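Exo beta-1,2-glucooligosaccharide sophorohydrolase (non-reducing end) (Parabacteroides distasonis ATCC 8503, PDB 5Z06) cleaves linear beta-1,2-glucan and beta-1,2-glucooligosaccharides of at least four sugar units, releasing sophorose from the non-reducing end. Local coordinates at residues D7-E12 against V236-M241; A47-N52 against L174-L179; E215-Y220 against V259-Y264. All blocks are in the same frame, centred on the assembly; numbering follows the deposited sequence.

Contact 1 (D7-E12 against V236-M241). With CA (calcium ion), chain C.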
loop_
_atom_site.group_PDB
_atom_site.type_symbol
_atom_site.label_atom_id
_atom_site.label_comp_id
_atom_site.label_asym_id
_atom_site.label_seq_id
_atom_site.Cartn_x
_atom_site.Cartn_y
_atom_site.Cartn_z
ATOM N N ASP A 7 16.382 -3.812 -7.184
ATOM C CA ASP A 7 17.525 -4.262 -6.424
ATOM C C ASP A 7 16.984 -4.892 -5.150
ATOM O O ASP A 7 16.026 -4.382 -4.556
ATOM C CB ASP A 7 18.437 -3.099 -6.128
ATOM C CG ASP A 7 18.916 -2.428 -7.373
ATOM O OD1 ASP A 7 19.289 -3.147 -8.331
ATOM O OD2 ASP A 7 18.916 -1.187 -7.382
ATOM N N TYR A 8 17.577 -6.015 -4.760
ATOM C CA TYR A 8 17.251 -6.669 -3.499
ATOM C C TYR A 8 18.022 -5.970 -2.377
ATOM O O TYR A 8 19.220 -6.229 -2.128
ATOM C CB TYR A 8 17.604 -8.120 -3.603
ATOM C CG TYR A 8 17.095 -8.971 -2.493
ATOM C CD1 TYR A 8 15.867 -9.607 -2.596
ATOM C CD2 TYR A 8 17.859 -9.199 -1.357
ATOM C CE1 TYR A 8 15.417 -10.434 -1.594
ATOM C CE2 TYR A 8 17.401 -10.020 -0.345
ATOM C CZ TYR A 8 16.183 -10.628 -0.469
ATOM O OH TYR A 8 15.730 -11.451 0.525
ATOM N N VAL A 9 17.315 -5.053 -1.724
ATOM C CA VAL A 9 17.891 -4.121 -0.763
ATOM C C VAL A 9 17.589 -4.599 0.647
ATOM O O VAL A 9 16.455 -4.902 0.953
ATOM C CB VAL A 9 17.299 -2.713 -0.984
ATOM C CG1 VAL A 9 17.759 -1.718 0.075
ATOM C CG2 VAL A 9 17.674 -2.209 -2.366
ATOM N N PHE A 10 18.604 -4.650 1.501
ATOM C CA PHE A 10 18.415 -4.916 2.920
ATOM C C PHE A 10 18.170 -3.631 3.697
ATOM O O PHE A 10 17.441 -3.626 4.677
ATOM C CB PHE A 10 19.630 -5.625 3.490
ATOM C CG PHE A 10 19.837 -6.975 2.919
ATOM C CD1 PHE A 10 19.136 -8.055 3.418
ATOM C CD2 PHE A 10 20.719 -7.171 1.859
ATOM C CE1 PHE A 10 19.311 -9.321 2.885
ATOM C CE2 PHE A 10 20.907 -8.442 1.326
ATOM C CZ PHE A 10 20.208 -9.516 1.840
ATOM N N PHE A 11 18.827 -2.552 3.292
ATOM C CA PHE A 11 18.564 -1.267 3.885
ATOM C C PHE A 11 18.954 -0.149 2.954
ATOM O O PHE A 11 20.072 -0.131 2.443
ATOM C CB PHE A 11 19.349 -1.122 5.176
ATOM C CG PHE A 11 19.091 0.165 5.867
ATOM C CD1 PHE A 11 17.993 0.295 6.694
ATOM C CD2 PHE A 11 19.922 1.254 5.674
ATOM C CE1 PHE A 11 17.731 1.481 7.329
ATOM C CE2 PHE A 11 19.657 2.455 6.309
ATOM C CZ PHE A 11 18.564 2.571 7.138
ATOM N N GLU A 12 18.036 0.775 2.739
ATOM C CA GLU A 12 18.342 2.054 2.123
ATOM C C GLU A 12 18.113 3.182 3.122
ATOM O O GLU A 12 18.997 4.005 3.356
ATOM C CB GLU A 12 17.465 2.265 0.910
ATOM C CG GLU A 12 17.720 3.587 0.211
ATOM C CD GLU A 12 17.104 3.610 -1.164
ATOM O OE1 GLU A 12 15.858 3.562 -1.259
ATOM O OE2 GLU A 12 17.879 3.647 -2.138
ATOM N N VAL A 236 16.455 10.385 -1.249
ATOM C CA VAL A 236 16.619 9.736 -2.531
ATOM C C VAL A 236 15.291 9.123 -2.899
ATOM O O VAL A 236 14.520 8.698 -2.034
ATOM C CB VAL A 236 17.701 8.638 -2.579
ATOM C CG1 VAL A 236 19.076 9.244 -2.402
ATOM C CG2 VAL A 236 17.461 7.521 -1.560
ATOM N N ARG A 237 15.028 9.098 -4.193
ATOM C CA ARG A 237 13.864 8.441 -4.682
ATOM C C ARG A 237 14.271 7.538 -5.814
ATOM O O ARG A 237 14.912 7.955 -6.774
ATOM C CB ARG A 237 12.803 9.470 -5.090
ATOM C CG ARG A 237 12.077 10.084 -3.905
ATOM C CD ARG A 237 11.185 9.057 -3.223
ATOM N NE ARG A 237 10.463 9.578 -2.067
ATOM C CZ ARG A 237 10.911 9.603 -0.809
ATOM N NH1 ARG A 237 12.136 9.180 -0.484
ATOM N NH2 ARG A 237 10.136 10.099 0.141
ATOM N N ARG A 238 13.874 6.290 -5.685
ATOM C CA ARG A 238 14.069 5.309 -6.708
ATOM C C ARG A 238 13.281 5.716 -7.960
ATOM O O ARG A 238 12.285 6.439 -7.843
ATOM C CB ARG A 238 13.585 3.962 -6.196
ATOM C CG ARG A 238 14.403 3.385 -5.063
ATOM C CD ARG A 238 15.691 2.826 -5.606
ATOM N NE ARG A 238 16.630 2.458 -4.559
ATOM C CZ ARG A 238 17.822 1.894 -4.775
ATOM N NH1 ARG A 238 18.216 1.598 -6.007
ATOM N NH2 ARG A 238 18.629 1.612 -3.744
ATOM N N PRO A 239 13.710 5.248 -9.154
ATOM C CA PRO A 239 13.114 5.650 -10.452
ATOM C C PRO A 239 11.598 5.405 -10.637
ATOM O O PRO A 239 10.973 6.086 -11.427
ATOM C CB PRO A 239 13.915 4.829 -11.485
ATOM C CG PRO A 239 15.102 4.305 -10.755
ATOM C CD PRO A 239 14.685 4.155 -9.328
ATOM N N TRP A 240 11.044 4.452 -9.893
ATOM C CA TRP A 240 9.593 4.184 -9.828
ATOM C C TRP A 240 8.779 5.259 -9.093
ATOM O O TRP A 240 7.548 5.240 -9.130
ATOM C CB TRP A 240 9.303 2.789 -9.214
ATOM C CG TRP A 240 10.018 2.464 -7.912
ATOM C CD1 TRP A 240 11.202 1.780 -7.778
ATOM C CD2 TRP A 240 9.590 2.778 -6.581
ATOM N NE1 TRP A 240 11.536 1.665 -6.441
ATOM C CE2 TRP A 240 10.564 2.270 -5.691
ATOM C CE3 TRP A 240 8.480 3.432 -6.053
ATOM C CZ2 TRP A 240 10.460 2.409 -4.302
ATOM C CZ3 TRP A 240 8.377 3.580 -4.672
ATOM C CH2 TRP A 240 9.358 3.066 -3.811
ATOM N N MET A 241 9.455 6.204 -8.448
ATOM C CA MET A 241 8.789 7.344 -7.845
ATOM C C MET A 241 9.393 8.636 -8.424
ATOM O O MET A 241 10.497 9.007 -8.055
ATOM C CB MET A 241 8.962 7.236 -6.321
ATOM C CG MET A 241 8.136 8.168 -5.461
ATOM S SD MET A 241 6.363 8.052 -5.694
ATOM C CE MET A 241 6.087 6.396 -5.091
HETATM CA CA CA C . 20.231 5.866 3.765
#

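Contact 2 (A47-N52 against L174-L179). With CA (calcium ion), chain C.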
loop_
_atom_site.group_PDB
_atom_site.type_symbol
_atom_site.label_atom_id
_atom_site.label_comp_id
_atom_site.label_asym_id
_atom_site.label_seq_id
_atom_site.Cartn_x
_atom_site.Cartn_y
_atom_site.Cartn_z
ATOM N N ALA A 47 24.365 9.669 6.899
ATOM C CA ALA A 47 23.799 8.812 5.897
ATOM C C ALA A 47 24.575 9.001 4.619
ATOM O O ALA A 47 24.989 10.136 4.288
ATOM C CB ALA A 47 22.335 9.168 5.654
ATOM N N PHE A 48 24.743 7.899 3.889
ATOM C CA PHE A 48 25.122 8.002 2.499
ATOM C C PHE A 48 23.911 8.394 1.642
ATOM O O PHE A 48 23.903 9.470 1.068
ATOM C CB PHE A 48 25.766 6.730 1.963
ATOM C CG PHE A 48 26.289 6.922 0.594
ATOM C CD1 PHE A 48 27.489 7.608 0.418
ATOM C CD2 PHE A 48 25.534 6.566 -0.521
ATOM C CE1 PHE A 48 27.963 7.879 -0.845
ATOM C CE2 PHE A 48 26.008 6.829 -1.786
ATOM C CZ PHE A 48 27.225 7.482 -1.947
ATOM N N THR A 49 22.905 7.520 1.523
ATOM C CA THR A 49 21.609 7.963 0.977
ATOM C C THR A 49 20.894 8.688 2.095
ATOM O O THR A 49 20.568 8.071 3.110
ATOM C CB THR A 49 20.692 6.861 0.482
ATOM O OG1 THR A 49 20.624 5.828 1.457
ATOM C CG2 THR A 49 21.173 6.339 -0.834
ATOM N N PRO A 50 20.673 9.998 1.917
ATOM C CA PRO A 50 20.070 10.769 2.950
ATOM C C PRO A 50 18.712 10.275 3.371
ATOM O O PRO A 50 17.994 9.537 2.648
ATOM C CB PRO A 50 19.929 12.153 2.329
ATOM C CG PRO A 50 19.909 11.898 0.880
ATOM C CD PRO A 50 20.931 10.833 0.733
ATOM N N GLY A 51 18.374 10.839 4.519
ATOM C CA GLY A 51 17.504 10.282 5.459
ATOM C C GLY A 51 18.508 9.824 6.505
ATOM O O GLY A 51 18.997 10.599 7.318
ATOM N N ASN A 52 18.839 8.543 6.455
ATOM C CA ASN A 52 19.416 7.916 7.602
ATOM C C ASN A 52 20.219 6.689 7.258
ATOM O O ASN A 52 20.248 6.214 6.113
ATOM C CB ASN A 52 18.316 7.628 8.634
ATOM C CG ASN A 52 17.177 6.814 8.065
ATOM O OD1 ASN A 52 17.396 5.764 7.477
ATOM N ND2 ASN A 52 15.958 7.290 8.243
ATOM N N LEU A 174 26.054 1.874 8.893
ATOM C CA LEU A 174 25.826 1.050 7.720
ATOM C C LEU A 174 24.649 1.649 6.986
ATOM O O LEU A 174 23.605 1.925 7.581
ATOM C CB LEU A 174 25.511 -0.375 8.119
ATOM C CG LEU A 174 26.474 -0.975 9.140
ATOM C CD1 LEU A 174 25.957 -2.356 9.507
ATOM C CD2 LEU A 174 27.895 -1.057 8.598
ATOM N N ASP A 175 24.845 1.874 5.700
ATOM C CA ASP A 175 23.826 2.366 4.832
ATOM C C ASP A 175 23.883 1.610 3.495
ATOM O O ASP A 175 24.892 0.987 3.151
ATOM C CB ASP A 175 24.036 3.870 4.621
ATOM C CG ASP A 175 22.768 4.589 4.276
ATOM O OD1 ASP A 175 21.701 3.955 4.246
ATOM O OD2 ASP A 175 22.811 5.806 4.027
ATOM N N ASP A 176 22.782 1.661 2.764
ATOM C CA ASP A 176 22.701 1.144 1.405
ATOM C C ASP A 176 23.198 -0.280 1.261
ATOM O O ASP A 176 24.015 -0.597 0.393
ATOM C CB ASP A 176 23.388 2.110 0.488
ATOM C CG ASP A 176 22.849 3.486 0.667
ATOM O OD1 ASP A 176 21.609 3.625 0.643
ATOM O OD2 ASP A 176 23.640 4.409 0.892
ATOM N N ILE A 177 22.664 -1.117 2.140
ATOM C CA ILE A 177 22.973 -2.522 2.204
ATOM C C ILE A 177 22.058 -3.163 1.191
ATOM O O ILE A 177 20.824 -3.140 1.325
ATOM C CB ILE A 177 22.703 -3.110 3.581
ATOM C CG1 ILE A 177 23.383 -2.262 4.660
ATOM C CG2 ILE A 177 23.192 -4.545 3.622
ATOM C CD1 ILE A 177 23.033 -2.637 6.064
ATOM N N GLU A 178 22.669 -3.709 0.153
ATOM C CA GLU A 178 21.926 -4.206 -0.983
ATOM C C GLU A 178 22.745 -5.183 -1.808
ATOM O O GLU A 178 23.995 -5.160 -1.790
ATOM C CB GLU A 178 21.487 -3.037 -1.873
ATOM C CG GLU A 178 22.626 -2.201 -2.418
ATOM C CD GLU A 178 22.155 -0.953 -3.134
ATOM O OE1 GLU A 178 20.950 -0.830 -3.463
ATOM O OE2 GLU A 178 23.009 -0.088 -3.377
ATOM N N LEU A 179 22.017 -6.025 -2.534
ATOM C CA LEU A 179 22.604 -6.888 -3.525
ATOM C C LEU A 179 22.586 -6.150 -4.848
ATOM O O LEU A 179 21.569 -5.556 -5.208
ATOM C CB LEU A 179 21.837 -8.194 -3.617
ATOM C CG LEU A 179 21.715 -9.003 -2.339
ATOM C CD1 LEU A 179 21.090 -10.344 -2.642
ATOM C CD2 LEU A 179 23.059 -9.178 -1.662
HETATM CA CA CA C . 20.231 5.866 3.765
#

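Contact 3 (E215-Y220 against V259-Y264)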
loop_
_atom_site.group_PDB
_atom_site.type_symbol
_atom_site.label_atom_id
_atom_site.label_comp_id
_atom_site.label_asym_id
_atom_site.label_seq_id
_atom_site.Cartn_x
_atom_site.Cartn_y
_atom_site.Cartn_z
ATOM N N GLU A 215 16.474 5.491 -19.195
ATOM C CA GLU A 215 17.831 5.186 -18.731
ATOM C C GLU A 215 17.867 4.576 -17.307
ATOM O O GLU A 215 17.184 5.049 -16.399
ATOM C CB GLU A 215 18.699 6.448 -18.792
ATOM C CG GLU A 215 19.083 6.913 -20.198
ATOM C CD GLU A 215 20.167 6.050 -20.849
ATOM O OE1 GLU A 215 21.335 6.487 -20.905
ATOM O OE2 GLU A 215 19.863 4.931 -21.307
ATOM N N ASP A 216 18.694 3.552 -17.115
ATOM C CA ASP A 216 18.644 2.722 -15.913
ATOM C C ASP A 216 19.464 3.336 -14.753
ATOM O O ASP A 216 20.535 2.853 -14.367
ATOM C CB ASP A 216 19.061 1.288 -16.245
ATOM C CG ASP A 216 18.603 0.297 -15.203
ATOM O OD1 ASP A 216 17.902 0.691 -14.250
ATOM O OD2 ASP A 216 18.946 -0.887 -15.306
ATOM N N ILE A 217 18.927 4.418 -14.204
ATOM C CA ILE A 217 19.543 5.118 -13.087
ATOM C C ILE A 217 19.227 4.434 -11.754
ATOM O O ILE A 217 18.257 3.658 -11.633
ATOM C CB ILE A 217 19.144 6.609 -13.040
ATOM C CG1 ILE A 217 17.648 6.803 -12.800
ATOM C CG2 ILE A 217 19.555 7.307 -14.331
ATOM C CD1 ILE A 217 17.342 8.077 -12.062
ATOM N N LYS A 218 20.046 4.741 -10.752
ATOM C CA LYS A 218 19.915 4.102 -9.443
ATOM C C LYS A 218 18.782 4.772 -8.656
ATOM O O LYS A 218 17.881 4.121 -8.142
ATOM C CB LYS A 218 21.236 4.184 -8.682
ATOM C CG LYS A 218 21.334 3.244 -7.494
ATOM C CD LYS A 218 22.570 3.548 -6.664
ATOM C CE LYS A 218 22.682 2.658 -5.442
ATOM N NZ LYS A 218 22.940 1.249 -5.793
ATOM N N TYR A 219 18.860 6.086 -8.564
ATOM C CA TYR A 219 17.876 6.853 -7.838
ATOM C C TYR A 219 18.020 8.298 -8.188
ATOM O O TYR A 219 18.983 8.700 -8.839
ATOM C CB TYR A 219 17.980 6.651 -6.317
ATOM C CG TYR A 219 19.366 6.639 -5.663
ATOM C CD1 TYR A 219 20.211 7.748 -5.704
ATOM C CD2 TYR A 219 19.775 5.542 -4.903
ATOM C CE1 TYR A 219 21.445 7.731 -5.068
ATOM C CE2 TYR A 219 20.999 5.520 -4.262
ATOM C CZ TYR A 219 21.827 6.616 -4.343
ATOM O OH TYR A 219 23.031 6.582 -3.693
ATOM N N TYR A 220 17.022 9.062 -7.796
ATOM C CA TYR A 220 17.100 10.505 -7.830
ATOM C C TYR A 220 17.549 10.953 -6.454
ATOM O O TYR A 220 17.098 10.399 -5.458
ATOM C CB TYR A 220 15.743 11.090 -8.169
ATOM C CG TYR A 220 15.303 10.731 -9.558
ATOM C CD1 TYR A 220 15.781 11.443 -10.659
ATOM C CD2 TYR A 220 14.422 9.674 -9.776
ATOM C CE1 TYR A 220 15.383 11.119 -11.945
ATOM C CE2 TYR A 220 14.015 9.335 -11.055
ATOM C CZ TYR A 220 14.488 10.059 -12.139
ATOM O OH TYR A 220 14.074 9.707 -13.405
ATOM N N VAL A 259 16.886 18.527 -7.896
ATOM C CA VAL A 259 16.962 17.083 -7.998
ATOM C C VAL A 259 18.022 16.697 -9.017
ATOM O O VAL A 259 18.107 17.285 -10.096
ATOM C CB VAL A 259 15.591 16.521 -8.386
ATOM C CG1 VAL A 259 15.649 15.006 -8.571
ATOM C CG2 VAL A 259 14.570 16.903 -7.325
ATOM N N THR A 260 18.817 15.692 -8.672
ATOM C CA THR A 260 19.774 15.103 -9.611
ATOM C C THR A 260 19.413 13.638 -9.827
ATOM O O THR A 260 18.703 13.060 -9.016
ATOM C CB THR A 260 21.221 15.185 -9.067
ATOM O OG1 THR A 260 21.334 14.410 -7.877
ATOM C CG2 THR A 260 21.625 16.623 -8.752
ATOM N N ALA A 261 19.897 13.068 -10.935
ATOM C CA ALA A 261 19.849 11.623 -11.193
ATOM C C ALA A 261 21.206 11.003 -10.899
ATOM O O ALA A 261 22.239 11.539 -11.285
ATOM C CB ALA A 261 19.451 11.345 -12.629
ATOM N N VAL A 262 21.193 9.864 -10.221
ATOM C CA VAL A 262 22.400 9.166 -9.810
ATOM C C VAL A 262 22.366 7.797 -10.471
ATOM O O VAL A 262 21.359 7.104 -10.384
ATOM C CB VAL A 262 22.453 9.022 -8.283
ATOM C CG1 VAL A 262 23.704 8.281 -7.823
ATOM C CG2 VAL A 262 22.383 10.394 -7.632
ATOM N N ASP A 263 23.455 7.420 -11.147
ATOM C CA ASP A 263 23.553 6.100 -11.775
ATOM C C ASP A 263 24.124 5.107 -10.781
ATOM O O ASP A 263 24.512 5.489 -9.670
ATOM C CB ASP A 263 24.356 6.153 -13.096
ATOM C CG ASP A 263 25.857 6.433 -12.909
ATOM O OD1 ASP A 263 26.440 6.132 -11.851
ATOM O OD2 ASP A 263 26.456 6.959 -13.868
ATOM N N TYR A 264 24.189 3.841 -11.168
ATOM C CA TYR A 264 24.696 2.803 -10.271
ATOM C C TYR A 264 26.181 2.927 -9.914
ATOM O O TYR A 264 26.614 2.408 -8.881
ATOM C CB TYR A 264 24.375 1.408 -10.809
ATOM C CG TYR A 264 22.965 0.996 -10.483
ATOM C CD1 TYR A 264 21.882 1.547 -11.161
ATOM C CD2 TYR A 264 22.709 0.081 -9.467
ATOM C CE1 TYR A 264 20.587 1.169 -10.853
ATOM C CE2 TYR A 264 21.425 -0.300 -9.149
ATOM C CZ TYR A 264 20.362 0.256 -9.835
ATOM O OH TYR A 264 19.081 -0.131 -9.525
HETATM O O HOH W 1 23.187 3.260 -13.832
#

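Contact 1 (D7-E12 against V236-M241)
Asp-7 opens the contact by sending OD2 to NH1 of Arg-238, a salt bridge of 3.2 Å. The two side chains cross at about a right angle and their flat ends stand 69° apart, which makes this an oblique approach rather than a flush carboxylate–guanidinium pair. Asp-7 is already well occupied elsewhere: OD2 is also hydrogen-bonded to Tyr-264 OH, and OD1 pairs with Arg-82. Val-9 follows, its CG2 4.2 Å from NH2 of Arg-238, an apolar neighbour to the guanidinium between the two acids in sequence. The chain then turns a corner at Phe-10, which brings Glu-12 round to the same guanidinium. With CG anti to the backbone N, Glu-12 meets Arg-238 tip to tip. Its OE2 lies 2.7 Å from NH2 of Arg-238, at the guanidinium edge and near its plane, with the two flat groups only 27° apart. The hydrogen bond in this salt bridge is weak in angle (N-H...O 125°), and OE2 also stands 3.0 Å from NE of Arg-238, consistent with its lying between the two nitrogens. CG2 of Val-236 packs 3.9 Å from Glu-12 OE2, while CB of Arg-238 rests over the rim of one face of Trp-240. The backbone of Glu-12 has a separate task, its O binding calcium at 2.3 Å. Arginine suits its place because one flat cation can serve acids at two of its nitrogens. The result is a salt-bridge network, Asp-7–Arg-238–Glu-12, that joins the strand 9-11 region to the turn after strand 232-237 beside a calcium site.

Contact 2 (A47-N52 against L174-L179)
Phe-48 and Asp-175 bring their CA atoms to 6.2 Å where an irregular loop, 47-52, meets strand 169-180, which is kinked by the left-handed backbone conformation of Asp-176. That kink lets two successive aspartates both point at the loop. Asp-175 grips calcium with both carboxylate oxygens, OD1 at 2.5 Å and OD2 at 2.6 Å from the metal, and its OD2 also receives weak hydrogen bonds from N of Phe-48 and N of Thr-49. Thr-49 chelates the same ion through O and OG1, each at 2.3 Å; placing OG1 between the backbone N and the carbonyl carbon (chi1 47°) lets it join the residue's own O on the calcium. The hydroxyl then donates to the syn lone pair of Asp-176 OD1, 2.5 Å from OG1. OD2 of Asp-176 accepts from Thr-49 N, again on its syn side, so this carboxylate clasps one residue twice. Threonine fits because a single hydroxyl can bind a metal with its oxygen while passing its hydrogen to an acid. Asp-176 OD2 further lies 3.2 Å from CD2 of Phe-48, at the ring edge, with ring and carboxylate planes 84° apart. Asn-52 O, Glu-12 O and Asn-13 OD1 complete the seven oxygen atoms, from five residues, that bind the calcium. The cluster sits where strand 169-180 runs between strands 9-11 and 86-93, and the side chains of Phe-48 and Thr-49 touch Tyr-219 of strand 219-225.

Contact 3 (E215-Y220 against V259-Y264)
Tyr-264 turns one face to Lys-218, whose CG stands 3.8 Å from the ring centroid and only 4° off the normal, a well-centred CH-pi contact. At the edge of that ring lie Asp-216 O and a water, which donates to Asp-216 O and accepts from Tyr-264 N. The Tyr-219 ring carries CB of Lys-218 over the rim of one face, and its CE1 meets CG1 of Val-262 obliquely at 3.6 Å, the two side chains lying side by side. On the Tyr-220 ring, CD1 of Ile-217 lies over one face near the rim, while Thr-260 O sits at the edge. Ile-217 CD1 also touches CB of Ala-261 at 3.9 Å, a small residue suited to a place beside two larger ones. The strands pair antiparallel, with Tyr-219 and Val-262 on one face and Tyr-220 and Ala-261 on the other. Val-262 N bonds to Tyr-219 O at 2.9 Å, and Val-262 O accepts from both Lys-218 N (2.7 Å) and Tyr-219 N (3.3 Å), because Lys-218 and Tyr-219 form a classic beta bulge opposite Val-262. Lys-218 runs extended until its last torsion (chi4 68°) turns NZ, which forms a salt bridge with Glu-178. Tyr-264 OH also bonds to Arg-82, which pairs with Asp-216. CB and CG of Lys-218 on an aromatic face, with the ammonium paired to Glu-178, are consistent with a buried lysine that probably stays charged.

Contacts 1 and 2 have centres about 10 Å apart and share both the calcium ion and the antiparallel sheet in which strands 9-11 and 169-180 are neighbours. The centre of contact 3 is about 11 Å from that of contact 1 and about 15 Å from that of contact 2, in a four-stranded sheet (232-237, 219-225, 254-262, 275-278) whose order is consistent with a fibronectin type III-like domain. Along the chain, 47-52 and 174-179 both fall between the halves of contact 1, and contact 3 comes later than contact 2 but interleaves with contact 1. Together they tie two N-terminal beta-rich regions to each other, while the helices of the chain begin only at 284-297.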